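Local atomic coordinates of Exo-poly-alpha-D-galacturonosidase (Thermotoga maritima, PDB entry 3JUR), a protein that probably hydrolyses the galacturonic acid chains of pectin, as an exo-acting polygalacturonase of glycoside hydrolase family 28 from a hyperthermophile. Residues Glu244-Thr258 and Val278-Ser292. Numbering follows the deposited sequence.
Sequences ESCKYMLIEKCRFDT and VPSEYILVRDNLVIS
I251 and F256 of one coil lie against V285 and V290 of the next, two successive rungs of the right-handed parallel beta-helix of family 28. Strands 249-252 and 280-286 run parallel, 10° apart, and each residue sits over its counterpart. The interior is the tight part. I251 CD1 reaches V285 CG2 at 4.1 Å, and M249 CB meets I283 CD1. F256 has its CG anti to the carbonyl carbon, which brings ring atom CD2 to 3.7 Å from V290 CG2. V263, from strand 263-265 of another sheet, touches I251, V285 and F256.

The outward face is mixed: buried L250 CD1 packs on L284 CD2 at 3.7 Å beside the salt bridges, and the loose, solvent side lies at partly exposed K247 and R255 and exposed K253. Y248 and Y282 lie side by side, their planes 11° apart but slid so that the rings barely overlap, with Y282 packing on E13 and I14 of helix 6-16. K247 and E281 also point the same way, in a long salt bridge; E281 OE2 has its stronger partner in R310. R286 holds E252 side-on: NE, at 2.9 Å, and NH2 both donate to OE1, in the guanidinium plane, while a water bonds to E252 OE2. E11 takes R286 NH1, tying the N-terminal helix to this ladder.

Where these strands give way to 255-258 and 289-291, the buried N288 amide bridges the two coils with both its ends. N288 OD1 accepts from C254 N at 2.9 Å. N288 ND2 also bonds N317 on the following coil, and donates at 3.1 Å to I251 O from 56° above the carbonyl plane, leaving the C=O direction to R286 N.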
loop_
_atom_site.group_PDB
_atom_site.type_symbol
_atom_site.label_atom_id
_atom_site.label_comp_id
_atom_site.label_asym_id
_atom_site.label_seq_id
_atom_site.Cartn_x
_atom_site.Cartn_y
_atom_site.Cartn_z
ATOM N N GLU D 244 -1.871 -25.941 -32.797
ATOM C CA GLU D 244 -0.512 -26.362 -33.116
ATOM C C GLU D 244 -0.115 -26.023 -34.554
ATOM O O GLU D 244 -0.663 -26.586 -35.503
ATOM C CB GLU D 244 -0.316 -27.858 -32.816
ATOM C CG GLU D 244 1.129 -28.311 -32.958
ATOM C CD GLU D 244 1.478 -29.553 -32.156
ATOM O OE1 GLU D 244 2.688 -29.731 -31.898
ATOM O OE2 GLU D 244 0.573 -30.350 -31.784
ATOM N N SER D 245 0.855 -25.115 -34.686
ATOM C CA SER D 245 1.278 -24.524 -35.970
ATOM C C SER D 245 0.105 -23.941 -36.770
ATOM O O SER D 245 0.056 -24.059 -37.994
ATOM C CB SER D 245 2.097 -25.510 -36.813
ATOM O OG SER D 245 3.372 -25.742 -36.248
ATOM N N CYS D 246 -0.833 -23.322 -36.060
ATOM C CA CYS D 246 -2.007 -22.704 -36.673
ATOM C C CYS D 246 -1.831 -21.205 -36.858
ATOM O O CYS D 246 -1.084 -20.561 -36.117
ATOM C CB CYS D 246 -3.256 -22.987 -35.837
ATOM S SG CYS D 246 -3.739 -24.712 -35.901
ATOM N N LYS D 247 -2.526 -20.661 -37.849
ATOM C CA LYS D 247 -2.454 -19.241 -38.182
ATOM C C LYS D 247 -3.869 -18.670 -38.336
ATOM O O LYS D 247 -4.699 -19.257 -39.028
ATOM C CB LYS D 247 -1.659 -19.043 -39.482
ATOM C CG LYS D 247 -1.300 -17.593 -39.784
ATOM C CD LYS D 247 -0.455 -17.456 -41.050
ATOM C CE LYS D 247 -0.171 -15.989 -41.357
ATOM N NZ LYS D 247 0.768 -15.790 -42.503
ATOM N N TYR D 248 -4.122 -17.525 -37.703
ATOM C CA TYR D 248 -5.435 -16.859 -37.714
ATOM C C TYR D 248 -6.506 -17.728 -37.077
ATOM O O TYR D 248 -7.234 -18.465 -37.761
ATOM C CB TYR D 248 -5.865 -16.427 -39.125
ATOM C CG TYR D 248 -4.914 -15.479 -39.805
ATOM C CD1 TYR D 248 -4.611 -14.244 -39.242
ATOM C CD2 TYR D 248 -4.342 -15.803 -41.038
ATOM C CE1 TYR D 248 -3.737 -13.359 -39.873
ATOM C CE2 TYR D 248 -3.472 -14.924 -41.680
ATOM C CZ TYR D 248 -3.170 -13.708 -41.086
ATOM O OH TYR D 248 -2.307 -12.832 -41.703
ATOM N N MET D 249 -6.580 -17.644 -35.758
ATOM C CA MET D 249 -7.522 -18.427 -34.989
ATOM C C MET D 249 -8.180 -17.559 -33.933
ATOM O O MET D 249 -7.530 -16.691 -33.328
ATOM C CB MET D 249 -6.812 -19.618 -34.343
ATOM C CG MET D 249 -7.707 -20.533 -33.527
ATOM S SD MET D 249 -6.880 -22.098 -33.190
ATOM C CE MET D 249 -7.962 -22.794 -31.967
ATOM N N LEU D 250 -9.472 -17.802 -33.726
ATOM C CA LEU D 250 -10.241 -17.152 -32.676
ATOM C C LEU D 250 -10.834 -18.193 -31.742
ATOM O O LEU D 250 -11.434 -19.173 -32.186
ATOM C CB LEU D 250 -11.352 -16.280 -33.280
ATOM C CG LEU D 250 -12.408 -15.690 -32.341
ATOM C CD1 LEU D 250 -11.784 -14.709 -31.327
ATOM C CD2 LEU D 250 -13.516 -15.022 -33.153
ATOM N N ILE D 251 -10.631 -17.988 -30.450
ATOM C CA ILE D 251 -11.243 -18.809 -29.404
ATOM C C ILE D 251 -11.963 -17.826 -28.491
ATOM O O ILE D 251 -11.321 -16.999 -27.838
ATOM C CB ILE D 251 -10.195 -19.599 -28.571
ATOM C CG1 ILE D 251 -9.346 -20.511 -29.468
ATOM C CG2 ILE D 251 -10.891 -20.396 -27.463
ATOM C CD1 ILE D 251 -8.044 -21.026 -28.816
ATOM N N GLU D 252 -13.291 -17.909 -28.463
ATOM C CA GLU D 252 -14.087 -16.933 -27.724
ATOM C C GLU D 252 -15.325 -17.547 -27.089
ATOM O O GLU D 252 -15.872 -18.532 -27.598
ATOM C CB GLU D 252 -14.458 -15.738 -28.625
ATOM C CG GLU D 252 -15.455 -16.038 -29.751
ATOM C CD GLU D 252 -15.951 -14.776 -30.459
ATOM O OE1 GLU D 252 -15.442 -13.666 -30.160
ATOM O OE2 GLU D 252 -16.863 -14.890 -31.312
ATOM N N LYS D 253 -15.746 -16.972 -25.964
ATOM C CA LYS D 253 -16.998 -17.343 -25.292
ATOM C C LYS D 253 -17.087 -18.819 -24.887
ATOM O O LYS D 253 -18.183 -19.358 -24.737
ATOM C CB LYS D 253 -18.205 -16.933 -26.159
ATOM C CG LYS D 253 -18.577 -15.454 -26.075
ATOM C CD LYS D 253 -19.588 -15.219 -24.951
ATOM C CE LYS D 253 -19.336 -13.896 -24.217
ATOM N NZ LYS D 253 -19.869 -12.721 -24.968
ATOM N N CYS D 254 -15.937 -19.468 -24.705
ATOM C CA CYS D 254 -15.897 -20.878 -24.304
ATOM C C CYS D 254 -15.796 -21.061 -22.782
ATOM O O CYS D 254 -15.321 -20.170 -22.066
ATOM C CB CYS D 254 -14.737 -21.609 -24.996
ATOM S SG CYS D 254 -14.781 -21.579 -26.817
ATOM N N ARG D 255 -16.244 -22.225 -22.312
ATOM C CA ARG D 255 -16.142 -22.634 -20.909
ATOM C C ARG D 255 -15.226 -23.857 -20.789
ATOM O O ARG D 255 -15.373 -24.816 -21.556
ATOM C CB ARG D 255 -17.530 -22.958 -20.340
ATOM C CG ARG D 255 -17.499 -23.738 -19.024
ATOM C CD ARG D 255 -17.659 -22.849 -17.799
ATOM N NE ARG D 255 -19.031 -22.935 -17.304
ATOM C CZ ARG D 255 -19.403 -23.534 -16.176
ATOM N NH1 ARG D 255 -18.506 -24.090 -15.368
ATOM N NH2 ARG D 255 -20.690 -23.558 -15.845
ATOM N N PHE D 256 -14.301 -23.820 -19.823
ATOM C CA PHE D 256 -13.287 -24.868 -19.639
ATOM C C PHE D 256 -13.203 -25.398 -18.213
ATOM O O PHE D 256 -13.121 -24.627 -17.250
ATOM C CB PHE D 256 -11.883 -24.353 -19.974
ATOM C CG PHE D 256 -11.719 -23.839 -21.376
ATOM C CD1 PHE D 256 -11.260 -24.680 -22.387
ATOM C CD2 PHE D 256 -11.975 -22.506 -21.672
ATOM C CE1 PHE D 256 -11.091 -24.202 -23.682
ATOM C CE2 PHE D 256 -11.798 -22.010 -22.953
ATOM C CZ PHE D 256 -11.369 -22.863 -23.968
ATOM N N ASP D 257 -13.195 -26.723 -18.107
ATOM C CA ASP D 257 -12.732 -27.436 -16.929
ATOM C C ASP D 257 -11.828 -28.557 -17.462
ATOM O O ASP D 257 -12.323 -29.537 -18.043
ATOM C CB ASP D 257 -13.913 -28.007 -16.152
ATOM C CG ASP D 257 -13.504 -28.633 -14.825
ATOM O OD1 ASP D 257 -12.309 -28.596 -14.456
ATOM O OD2 ASP D 257 -14.402 -29.159 -14.145
ATOM N N THR D 258 -10.513 -28.391 -17.301
ATOM C CA THR D 258 -9.542 -29.261 -17.978
ATOM C C THR D 258 -8.601 -29.993 -17.032
ATOM O O THR D 258 -8.327 -29.520 -15.935
ATOM C CB THR D 258 -8.709 -28.491 -19.030
ATOM O OG1 THR D 258 -8.016 -27.396 -18.412
ATOM C CG2 THR D 258 -9.597 -27.955 -20.129
ATOM N N VAL D 278 6.900 -24.307 -38.897
ATOM C CA VAL D 278 5.727 -23.444 -39.032
ATOM C C VAL D 278 5.273 -22.996 -37.646
ATOM O O VAL D 278 4.992 -23.831 -36.788
ATOM C CB VAL D 278 4.558 -24.135 -39.794
ATOM C CG1 VAL D 278 3.313 -23.252 -39.791
ATOM C CG2 VAL D 278 4.967 -24.463 -41.231
ATOM N N PRO D 279 5.221 -21.672 -37.415
ATOM C CA PRO D 279 4.833 -21.193 -36.091
ATOM C C PRO D 279 3.324 -21.187 -35.909
ATOM O O PRO D 279 2.596 -21.195 -36.893
ATOM C CB PRO D 279 5.377 -19.760 -36.064
ATOM C CG PRO D 279 5.424 -19.332 -37.494
ATOM C CD PRO D 279 5.550 -20.569 -38.342
ATOM N N SER D 280 2.857 -21.209 -34.661
ATOM C CA SER D 280 1.504 -20.755 -34.366
ATOM C C SER D 280 1.587 -19.242 -34.238
ATOM O O SER D 280 2.477 -18.721 -33.557
ATOM C CB SER D 280 0.967 -21.354 -33.066
ATOM O OG SER D 280 0.213 -22.531 -33.298
ATOM N N GLU D 281 0.675 -18.540 -34.903
ATOM C CA GLU D 281 0.708 -17.083 -34.933
ATOM C C GLU D 281 -0.662 -16.490 -35.248
ATOM O O GLU D 281 -1.476 -17.106 -35.944
ATOM C CB GLU D 281 1.771 -16.571 -35.921
ATOM C CG GLU D 281 1.572 -17.031 -37.355
ATOM C CD GLU D 281 2.606 -16.466 -38.315
ATOM O OE1 GLU D 281 2.717 -17.011 -39.447
ATOM O OE2 GLU D 281 3.291 -15.484 -37.946
ATOM N N TYR D 282 -0.903 -15.291 -34.724
ATOM C CA TYR D 282 -2.166 -14.584 -34.906
ATOM C C TYR D 282 -3.325 -15.390 -34.329
ATOM O O TYR D 282 -4.245 -15.797 -35.042
ATOM C CB TYR D 282 -2.378 -14.221 -36.383
ATOM C CG TYR D 282 -1.408 -13.180 -36.899
ATOM C CD1 TYR D 282 -1.347 -11.913 -36.320
ATOM C CD2 TYR D 282 -0.567 -13.449 -37.984
ATOM C CE1 TYR D 282 -0.463 -10.939 -36.792
ATOM C CE2 TYR D 282 0.319 -12.475 -38.469
ATOM C CZ TYR D 282 0.362 -11.228 -37.855
ATOM O OH TYR D 282 1.223 -10.257 -38.313
ATOM N N ILE D 283 -3.230 -15.647 -33.027
ATOM C CA ILE D 283 -4.239 -16.376 -32.265
ATOM C C ILE D 283 -4.871 -15.404 -31.276
ATOM O O ILE D 283 -4.166 -14.758 -30.487
ATOM C CB ILE D 283 -3.642 -17.576 -31.454
ATOM C CG1 ILE D 283 -2.592 -18.378 -32.255
ATOM C CG2 ILE D 283 -4.763 -18.479 -30.904
ATOM C CD1 ILE D 283 -3.113 -19.109 -33.472
ATOM N N LEU D 284 -6.196 -15.302 -31.335
ATOM C CA LEU D 284 -6.955 -14.431 -30.457
ATOM C C LEU D 284 -7.792 -15.286 -29.509
ATOM O O LEU D 284 -8.581 -16.122 -29.949
ATOM C CB LEU D 284 -7.838 -13.472 -31.274
ATOM C CG LEU D 284 -8.728 -12.474 -30.529
ATOM C CD1 LEU D 284 -7.887 -11.508 -29.672
ATOM C CD2 LEU D 284 -9.576 -11.706 -31.521
ATOM N N VAL D 285 -7.581 -15.090 -28.210
ATOM C CA VAL D 285 -8.304 -15.817 -27.164
ATOM C C VAL D 285 -9.028 -14.778 -26.300
ATOM O O VAL D 285 -8.381 -14.035 -25.556
ATOM C CB VAL D 285 -7.323 -16.649 -26.298
ATOM C CG1 VAL D 285 -8.063 -17.468 -25.221
ATOM C CG2 VAL D 285 -6.480 -17.566 -27.191
ATOM N N ARG D 286 -10.355 -14.699 -26.410
ATOM C CA ARG D 286 -11.082 -13.631 -25.709
ATOM C C ARG D 286 -12.434 -14.066 -25.144
ATOM O O ARG D 286 -13.085 -14.977 -25.681
ATOM C CB ARG D 286 -11.262 -12.416 -26.632
ATOM C CG ARG D 286 -12.169 -12.683 -27.819
ATOM C CD ARG D 286 -12.278 -11.473 -28.733
ATOM N NE ARG D 286 -13.372 -11.626 -29.682
ATOM C CZ ARG D 286 -13.666 -10.746 -30.637
ATOM N NH1 ARG D 286 -12.928 -9.655 -30.790
ATOM N NH2 ARG D 286 -14.690 -10.968 -31.453
ATOM N N ASP D 287 -12.855 -13.388 -24.070
ATOM C CA ASP D 287 -14.182 -13.586 -23.463
ATOM C C ASP D 287 -14.473 -15.035 -23.035
ATOM O O ASP D 287 -15.628 -15.480 -23.083
ATOM C CB ASP D 287 -15.304 -13.093 -24.406
ATOM C CG ASP D 287 -15.064 -11.684 -24.926
ATOM O OD1 ASP D 287 -14.733 -10.782 -24.123
ATOM O OD2 ASP D 287 -15.222 -11.482 -26.149
ATOM N N ASN D 288 -13.437 -15.759 -22.626
ATOM C CA ASN D 288 -13.587 -17.141 -22.171
ATOM C C ASN D 288 -13.646 -17.251 -20.662
ATOM O O ASN D 288 -13.231 -16.334 -19.943
ATOM C CB ASN D 288 -12.443 -18.017 -22.682
ATOM C CG ASN D 288 -12.356 -18.034 -24.184
ATOM O OD1 ASN D 288 -13.194 -18.629 -24.861
ATOM N ND2 ASN D 288 -11.331 -17.390 -24.717
ATOM N N LEU D 289 -14.148 -18.394 -20.195
ATOM C CA LEU D 289 -14.286 -18.660 -18.776
ATOM C C LEU D 289 -13.712 -20.030 -18.428
ATOM O O LEU D 289 -14.172 -21.051 -18.939
ATOM C CB LEU D 289 -15.756 -18.560 -18.347
ATOM C CG LEU D 289 -16.127 -18.921 -16.902
ATOM C CD1 LEU D 289 -15.395 -18.017 -15.883
ATOM C CD2 LEU D 289 -17.636 -18.883 -16.687
ATOM N N VAL D 290 -12.689 -20.036 -17.577
ATOM C CA VAL D 290 -12.137 -21.280 -17.052
ATOM C C VAL D 290 -12.459 -21.343 -15.561
ATOM O O VAL D 290 -12.000 -20.504 -14.794
ATOM C CB VAL D 290 -10.595 -21.379 -17.269
ATOM C CG1 VAL D 290 -10.047 -22.749 -16.784
ATOM C CG2 VAL D 290 -10.229 -21.136 -18.733
ATOM N N ILE D 291 -13.271 -22.311 -15.154
ATOM C CA ILE D 291 -13.448 -22.588 -13.721
ATOM C C ILE D 291 -12.987 -24.017 -13.505
ATOM O O ILE D 291 -13.707 -24.971 -13.811
ATOM C CB ILE D 291 -14.901 -22.383 -13.221
ATOM C CG1 ILE D 291 -15.395 -20.969 -13.552
ATOM C CG2 ILE D 291 -14.993 -22.678 -11.719
ATOM C CD1 ILE D 291 -16.882 -20.731 -13.240
ATOM N N SER D 292 -11.760 -24.155 -13.012
ATOM C CA SER D 292 -11.087 -25.442 -13.062
ATOM C C SER D 292 -9.934 -25.559 -12.072
ATOM O O SER D 292 -8.827 -25.081 -12.328
ATOM C CB SER D 292 -10.588 -25.691 -14.491
ATOM O OG SER D 292 -10.023 -26.980 -14.619
HETATM O O HOH W 1 -17.733 -12.431 -32.111
HETATM O O HOH W 2 -15.939 -24.930 -15.870
#